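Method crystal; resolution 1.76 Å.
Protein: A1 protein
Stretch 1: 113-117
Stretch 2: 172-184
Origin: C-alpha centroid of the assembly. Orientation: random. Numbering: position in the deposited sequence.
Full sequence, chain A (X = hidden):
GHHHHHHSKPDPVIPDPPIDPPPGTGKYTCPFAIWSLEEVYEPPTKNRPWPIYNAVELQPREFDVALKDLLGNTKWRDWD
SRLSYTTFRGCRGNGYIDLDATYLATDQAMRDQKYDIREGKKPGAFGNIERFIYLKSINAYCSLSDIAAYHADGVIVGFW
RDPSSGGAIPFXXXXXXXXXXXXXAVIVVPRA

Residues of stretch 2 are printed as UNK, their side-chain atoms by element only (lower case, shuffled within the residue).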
ATOM      1  N   GLN A 113      10.693  -2.078   7.382  1.00 15.10           N
ATOM      2  CA  GLN A 113      10.521  -1.010   6.386  1.00 14.89           C
ATOM      3  C   GLN A 113      10.850  -1.431   4.959  1.00 14.13           C
ATOM      4  O   GLN A 113      11.519  -0.697   4.233  1.00 15.48           O
ATOM      5  CB  GLN A 113      11.313   0.241   6.767  1.00 16.46           C
ATOM      6  CG  GLN A 113      10.899   0.895   8.135  1.00 16.07           C
ATOM      7  CD  GLN A 113       9.553   1.503   8.141  1.00 13.49           C
ATOM      8  OE1 GLN A 113       8.747   1.292   9.042  1.00 20.03           O
ATOM      9  NE2 GLN A 113       9.301   2.316   7.167  1.00 11.74           N
ATOM     10  N   LYS A 114      10.390  -2.607   4.561  1.00 12.84           N
ATOM     11  CA  LYS A 114      10.409  -3.018   3.137  1.00 13.25           C
ATOM     12  C   LYS A 114       9.501  -2.065   2.362  1.00 13.39           C
ATOM     13  O   LYS A 114       9.817  -1.757   1.217  1.00 14.92           O
ATOM     14  CB  LYS A 114       9.878  -4.443   2.991  1.00 10.59           C
ATOM     15  CG  LYS A 114      10.854  -5.497   3.620  1.00 15.92           C
ATOM     16  CD  LYS A 114      10.145  -6.820   3.639  1.00 16.33           C
ATOM     17  CE  LYS A 114      11.154  -7.875   4.120  1.00 22.13           C
ATOM     18  NZ  LYS A 114      10.344  -9.075   4.538  1.00 20.27           N
ATOM     19  N   TYR A 115       8.420  -1.573   2.986  1.00 12.52           N
ATOM     20  CA  TYR A 115       7.698  -0.387   2.481  1.00 12.65           C
ATOM     21  C   TYR A 115       7.853   0.699   3.542  1.00 13.10           C
ATOM     22  O   TYR A 115       8.128   0.370   4.687  1.00 12.62           O
ATOM     23  CB  TYR A 115       6.178  -0.706   2.316  1.00 10.91           C
ATOM     24  CG  TYR A 115       5.942  -1.585   1.113  1.00 11.16           C
ATOM     25  CD1 TYR A 115       5.684  -1.020  -0.159  1.00  7.19           C
ATOM     26  CD2 TYR A 115       5.994  -2.986   1.234  1.00 13.45           C
ATOM     27  CE1 TYR A 115       5.511  -1.843  -1.291  1.00 13.36           C
ATOM     28  CE2 TYR A 115       5.824  -3.825   0.086  1.00 11.57           C
ATOM     29  CZ  TYR A 115       5.530  -3.216  -1.154  1.00 11.97           C
ATOM     30  OH  TYR A 115       5.328  -4.015  -2.267  1.00 13.34           O
ATOM     31  N   ASP A 116       7.687   1.969   3.193  1.00 13.56           N
ATOM     32  CA  ASP A 116       7.820   3.014   4.230  1.00 14.36           C
ATOM     33  C   ASP A 116       6.502   3.162   4.972  1.00 13.84           C
ATOM     34  O   ASP A 116       5.463   3.465   4.360  1.00 12.43           O
ATOM     35  CB  ASP A 116       8.142   4.381   3.612  1.00 14.76           C
ATOM     36  CG  ASP A 116       9.500   4.389   2.907  1.00 20.29           C
ATOM     37  OD1 ASP A 116      10.487   4.158   3.603  1.00 27.98           O
ATOM     38  OD2 ASP A 116       9.559   4.651   1.682  1.00 22.69           O
ATOM     39  N   ILE A 117       6.545   2.947   6.284  1.00 13.68           N
ATOM     40  CA  ILE A 117       5.343   2.908   7.110  1.00 12.93           C
ATOM     41  C   ILE A 117       5.702   3.758   8.351  1.00 12.46           C
ATOM     42  O   ILE A 117       6.784   3.588   8.883  1.00 12.85           O
ATOM     43  CB  ILE A 117       5.059   1.477   7.535  1.00 14.12           C
ATOM     44  CG1 ILE A 117       5.125   0.521   6.317  1.00 13.55           C
ATOM     45  CG2 ILE A 117       3.737   1.407   8.326  1.00 13.31           C
ATOM     46  CD1 ILE A 117       5.165  -0.961   6.759  1.00 13.77           C
ATOM     47  N   UNK A 172       4.116 -15.142  -1.274  1.00 16.98           N
ATOM     48  CA  UNK A 172       4.565 -14.878   0.089  1.00 16.49           C
ATOM     49  C   UNK A 172       4.829 -13.363   0.185  1.00 16.15           C
ATOM     50  O   UNK A 172       5.758 -12.850  -0.435  1.00 14.77           O
ATOM     51  c   UNK A 172       6.487 -15.277   1.743  1.00 18.88           C
ATOM     52  o   UNK A 172       5.960 -14.379   2.453  1.00 21.46           O
ATOM     53  o   UNK A 172       7.502 -15.916   2.130  1.00 28.68           O
ATOM     54  c   UNK A 172       5.809 -15.721   0.431  1.00 18.38           C
ATOM     55  N   UNK A 173       3.982 -12.674   0.953  1.00 14.69           N
ATOM     56  CA  UNK A 173       4.008 -11.207   0.978  1.00 15.21           C
ATOM     57  C   UNK A 173       5.317 -10.659   1.567  1.00 14.16           C
ATOM     58  O   UNK A 173       5.735  -9.541   1.279  1.00 13.95           O
ATOM     59  c   UNK A 173       2.914  -6.329   1.382  1.00 12.30           C
ATOM     60  c   UNK A 173       3.007  -8.328   2.733  1.00 11.81           C
ATOM     61  c   UNK A 173       2.568  -8.494   0.356  1.00 11.12           C
ATOM     62  c   UNK A 173       2.738  -9.114   1.579  1.00 12.95           C
ATOM     63  c   UNK A 173       3.083  -6.939   2.615  1.00 15.75           C
ATOM     64  c   UNK A 173       2.610  -7.114   0.231  1.00 15.26           C
ATOM     65  c   UNK A 173       2.761 -10.602   1.672  1.00 13.29           C
ATOM     66  N   UNK A 174       5.993 -11.470   2.362  1.00 14.96           N
ATOM     67  CA  UNK A 174       7.252 -11.012   2.932  1.00 16.60           C
ATOM     68  C   UNK A 174       8.340 -10.935   1.869  1.00 16.86           C
ATOM     69  O   UNK A 174       9.403 -10.359   2.132  1.00 18.98           O
ATOM     70  c   UNK A 174       7.706 -11.908   4.110  1.00 17.80           C
ATOM     71  o   UNK A 174       8.148 -13.147   3.555  1.00 16.42           O
ATOM     72  c   UNK A 174       6.583 -12.160   5.097  1.00 19.71           C
ATOM     73  N   UNK A 175       8.099 -11.482   0.659  1.00 17.27           N
ATOM     74  CA  UNK A 175       9.019 -11.298  -0.458  1.00 15.32           C
ATOM     75  C   UNK A 175       8.839  -9.950  -1.153  1.00 15.21           C
ATOM     76  O   UNK A 175       9.619  -9.609  -2.002  1.00 14.55           O
ATOM     77  c   UNK A 175      10.518 -15.995  -0.951  1.00 32.23           C
ATOM     78  n   UNK A 175       9.404 -16.655  -0.199  1.00 33.21           N
ATOM     79  c   UNK A 175       9.825 -14.883  -1.723  1.00 25.45           C
ATOM     80  c   UNK A 175       8.924 -12.464  -1.471  1.00 16.23           C
ATOM     81  c   UNK A 175       9.248 -13.815  -0.721  1.00 17.93           C
ATOM     82  N   UNK A 176       7.811  -9.181  -0.798  1.00 14.41           N
ATOM     83  CA  UNK A 176       7.561  -7.871  -1.448  1.00 12.86           C
ATOM     84  C   UNK A 176       8.309  -6.719  -0.757  1.00 13.59           C
ATOM     85  O   UNK A 176       8.538  -6.776   0.460  1.00 15.22           O
ATOM     86  c   UNK A 176       4.264 -10.406  -3.127  1.00 15.23           C
ATOM     87  c   UNK A 176       5.138  -9.670  -2.259  1.00 14.06           C
ATOM     88  c   UNK A 176       5.136  -8.280  -2.227  1.00 14.80           C
ATOM     89  c   UNK A 176       6.043  -7.542  -1.292  1.00 12.50           C
ATOM     90  c   UNK A 176       3.369  -9.721  -3.939  1.00 13.33           C
ATOM     91  c   UNK A 176       4.269  -7.579  -3.090  1.00 11.14           C
ATOM     92  c   UNK A 176       3.398  -8.280  -3.965  1.00 15.31           C
ATOM     93  N   UNK A 177       8.677  -5.702  -1.529  1.00 12.75           N
ATOM     94  CA  UNK A 177       9.268  -4.466  -1.006  1.00 11.31           C
ATOM     95  C   UNK A 177       8.980  -3.335  -1.944  1.00 11.99           C
ATOM     96  O   UNK A 177       8.582  -3.586  -3.049  1.00 11.73           O
ATOM     97  c   UNK A 177      10.735  -4.663  -0.629  1.00 13.73           C
ATOM     98  o   UNK A 177      12.634  -5.523  -1.714  1.00 20.46           O
ATOM     99  o   UNK A 177      11.543  -4.053  -2.858  1.00 15.93           O
ATOM    100  c   UNK A 177      11.692  -4.740  -1.836  1.00 16.69           C
ATOM    101  N   UNK A 178       9.176  -2.087  -1.534  1.00  9.72           N
ATOM    102  CA  UNK A 178       8.767  -0.987  -2.376  1.00  9.60           C
ATOM    103  C   UNK A 178       9.524  -0.826  -3.691  1.00 10.32           C
ATOM    104  O   UNK A 178       9.003  -0.157  -4.584  1.00 10.32           O
ATOM    105  c   UNK A 178      10.452   1.697  -0.196  1.00 17.16           C
ATOM    106  c   UNK A 178      11.798   2.306  -0.162  1.00 18.16           C
ATOM    107  c   UNK A 178       8.892   0.293  -1.521  1.00 11.56           C
ATOM    108  c   UNK A 178      10.362   0.642  -1.305  1.00 12.02           C
ATOM    109  n   UNK A 178      11.720   3.644   0.513  1.00 22.31           N
ATOM    110  N   UNK A 179      10.734  -1.378  -3.816  1.00  9.97           N
ATOM    111  CA  UNK A 179      11.465  -1.370  -5.094  1.00 10.92           C
ATOM    112  C   UNK A 179      10.976  -2.485  -6.096  1.00 10.11           C
ATOM    113  O   UNK A 179      10.737  -2.183  -7.272  1.00 11.61           O
ATOM    114  c   UNK A 179      12.935  -1.527  -4.813  1.00 12.36           C
ATOM    115  o   UNK A 179      13.261  -0.489  -3.860  1.00 17.04           O
ATOM    116  c   UNK A 179      13.767  -1.254  -6.071  1.00 14.94           C
ATOM    117  N   UNK A 180      10.776  -3.691  -5.578  1.00 10.52           N
ATOM    118  CA  UNK A 180      10.200  -4.782  -6.349  1.00  9.97           C
ATOM    119  C   UNK A 180       8.773  -4.508  -6.741  1.00 10.70           C
ATOM    120  O   UNK A 180       8.328  -4.966  -7.816  1.00 10.83           O
ATOM    121  c   UNK A 180      11.612  -6.555  -5.369  1.00 12.91           C
ATOM    122  n   UNK A 180      12.501  -9.637  -3.270  1.00 27.65           N
ATOM    123  c   UNK A 180      10.225  -6.048  -5.546  1.00 11.93           C
ATOM    124  c   UNK A 180      12.864  -8.324  -3.971  1.00 25.15           C
ATOM    125  c   UNK A 180      11.549  -7.836  -4.580  1.00 16.87           C
ATOM    126  N   UNK A 181       8.018  -3.864  -5.839  1.00  9.58           N
ATOM    127  CA  UNK A 181       6.565  -3.705  -6.042  1.00 10.90           C
ATOM    128  C   UNK A 181       6.013  -2.379  -5.488  1.00 11.17           C
ATOM    129  O   UNK A 181       5.285  -2.377  -4.475  1.00 13.61           O
ATOM    130  c   UNK A 181       5.804  -4.909  -5.483  1.00 11.75           C
ATOM    131  s   UNK A 181       4.069  -5.111  -5.931  1.00 13.57           S
ATOM    132  N   UNK A 182       6.285  -1.263  -6.202  1.00 14.04           N
ATOM    133  CA  UNK A 182       5.869   0.011  -5.627  1.00 12.72           C
ATOM    134  C   UNK A 182       4.347   0.174  -5.637  1.00 12.50           C
ATOM    135  O   UNK A 182       3.645  -0.376  -6.518  1.00  9.35           O
ATOM    136  c   UNK A 182       6.826   0.300  -7.846  1.00 15.50           C
ATOM    137  c   UNK A 182       7.217  -1.067  -7.330  1.00 12.72           C
ATOM    138  c   UNK A 182       6.555   1.049  -6.525  1.00 11.92           C
ATOM    139  N   UNK A 183       3.856   0.887  -4.613  1.00  9.44           N
ATOM    140  CA  UNK A 183       2.402   1.152  -4.544  1.00  9.80           C
ATOM    141  C   UNK A 183       2.034   2.112  -5.636  1.00  9.63           C
ATOM    142  O   UNK A 183       2.713   3.142  -5.825  1.00 12.67           O
ATOM    143  c   UNK A 183       2.454   0.681  -2.055  1.00 10.55           C
ATOM    144  c   UNK A 183       2.007   1.706  -3.122  1.00  8.33           C
ATOM    145  c   UNK A 183       0.488   2.209  -3.090  1.00  9.01           C
ATOM    146  c   UNK A 183       2.491   1.189  -0.595  1.00 11.16           C
ATOM    147  N   UNK A 184       0.934   1.831  -6.316  1.00  7.87           N
ATOM    148  CA  UNK A 184       0.444   2.684  -7.429  1.00  9.57           C
ATOM    149  C   UNK A 184      -0.761   3.448  -6.973  1.00 12.25           C
ATOM    150  O   UNK A 184      -1.009   4.563  -7.456  1.00 12.46           O
ATOM    151  n   UNK A 184       2.080   2.278 -10.624  1.00  8.69           N
ATOM    152  o   UNK A 184       3.330   1.352  -9.008  1.00 20.34           O
ATOM    153  c   UNK A 184      -0.005   1.800  -8.575  1.00 10.99           C
ATOM    154  c   UNK A 184       2.259   1.447  -9.614  1.00 11.78           C
ATOM    155  c   UNK A 184       1.022   0.754  -9.097  1.00 11.54           C
TER

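Position 172 has four side-chain atoms, two carbons with two oxygens on the second, and does not touch stretch 1. A carboxylate bonded directly to CB is Asp172.

At position 173 one carbon leads into a ring of six carbons with no heteroatom, and a ring atom lies 4.1 Å from Tyr115 CE2. This is Phe173, and the ring atom is its CZ.

Position 174 has a CB carrying one oxygen and one carbon, and the backbone O of position 174 accepts a hydrogen bond from Lys114 NZ at 2.9 Å. The branching is the pattern of Thr174, whose OG1 and N reach Asp172 OD1 at 2.7 and 2.9 Å.

Position 175 shows four carbons in a row ending in nitrogen; its CA-to-CB bond points away from stretch 1 and no side-chain atom touches it. This is Lys175. Its NZ forms a salt bridge with Asp172 OD2 at 3.1 Å, so the charge is engaged within its own segment.

Position 176 again carries one carbon and a six-carbon ring. Its CB lies 3.7 Å from Tyr115 OH, and the all-carbon ring identifies Phe176. The Tyr115 hydroxyl sits at the edge of this ring.

Position 177 has two carbons, the second bearing two oxygens, and its CB is 3.7 Å from Lys114 CB. It is Asp177. The carboxylate serves its own loop: OD1 accepts from the N of position 180 at 2.8 Å with a nearly straight angle of 176°, and weakly from the N of position 179 at 3.0 Å and 123°.

Position 178 is another row of four carbons ending in nitrogen, and that nitrogen lies 2.7 Å from Asp116 OD2. This is Lys178, with chi2 to chi4 all t, an extended chain that carries NZ to the carboxylate.

Position 179, one carbon bearing an oxygen and a carbon, is Thr179; its CA-to-CB bond points away, and it makes no contact with stretch 1.

Position 180, four carbons and a terminal nitrogen, is Lys180. Its NZ turns to Lys175 O at 3.1 Å instead of to stretch 1.

Position 181 has one carbon and one sulfur, and the CB of position 181 is 3.4 Å from Tyr115 OH. This is Cys181.

At position 182 three carbons close a ring onto the backbone N, which defines Pro182; it stays out of contact.

Position 183 has four carbons forked at the first, one arm two carbons long, and the end carbon of that longer arm lies 3.9 Å from Tyr115 CD1. This is Ile183, and the end carbon is its CD1.

Position 184 has three carbons, the third carrying oxygen and nitrogen: Gln184, beyond the reach of stretch 1.

The contact centres on Tyr115, which has 152 Å² covered by stretch 2. The backbone of Asp177 and Lys178 lies over one face of its ring, and its OH donates to Cys181 O at 2.7 Å near the ring plane. The phenol thus combines apolar packing with a polar anchor. Beside it, Lys178 N donates to Lys114 O at 2.8 Å and 160°, fixing backbone to backbone. Two lysines extend the grip: Lys114 reaches the carbonyl of Thr174, and Lys178 makes a salt bridge with Asp116.

Stretch 2 172-184: DFTKFDKTKCPIQ
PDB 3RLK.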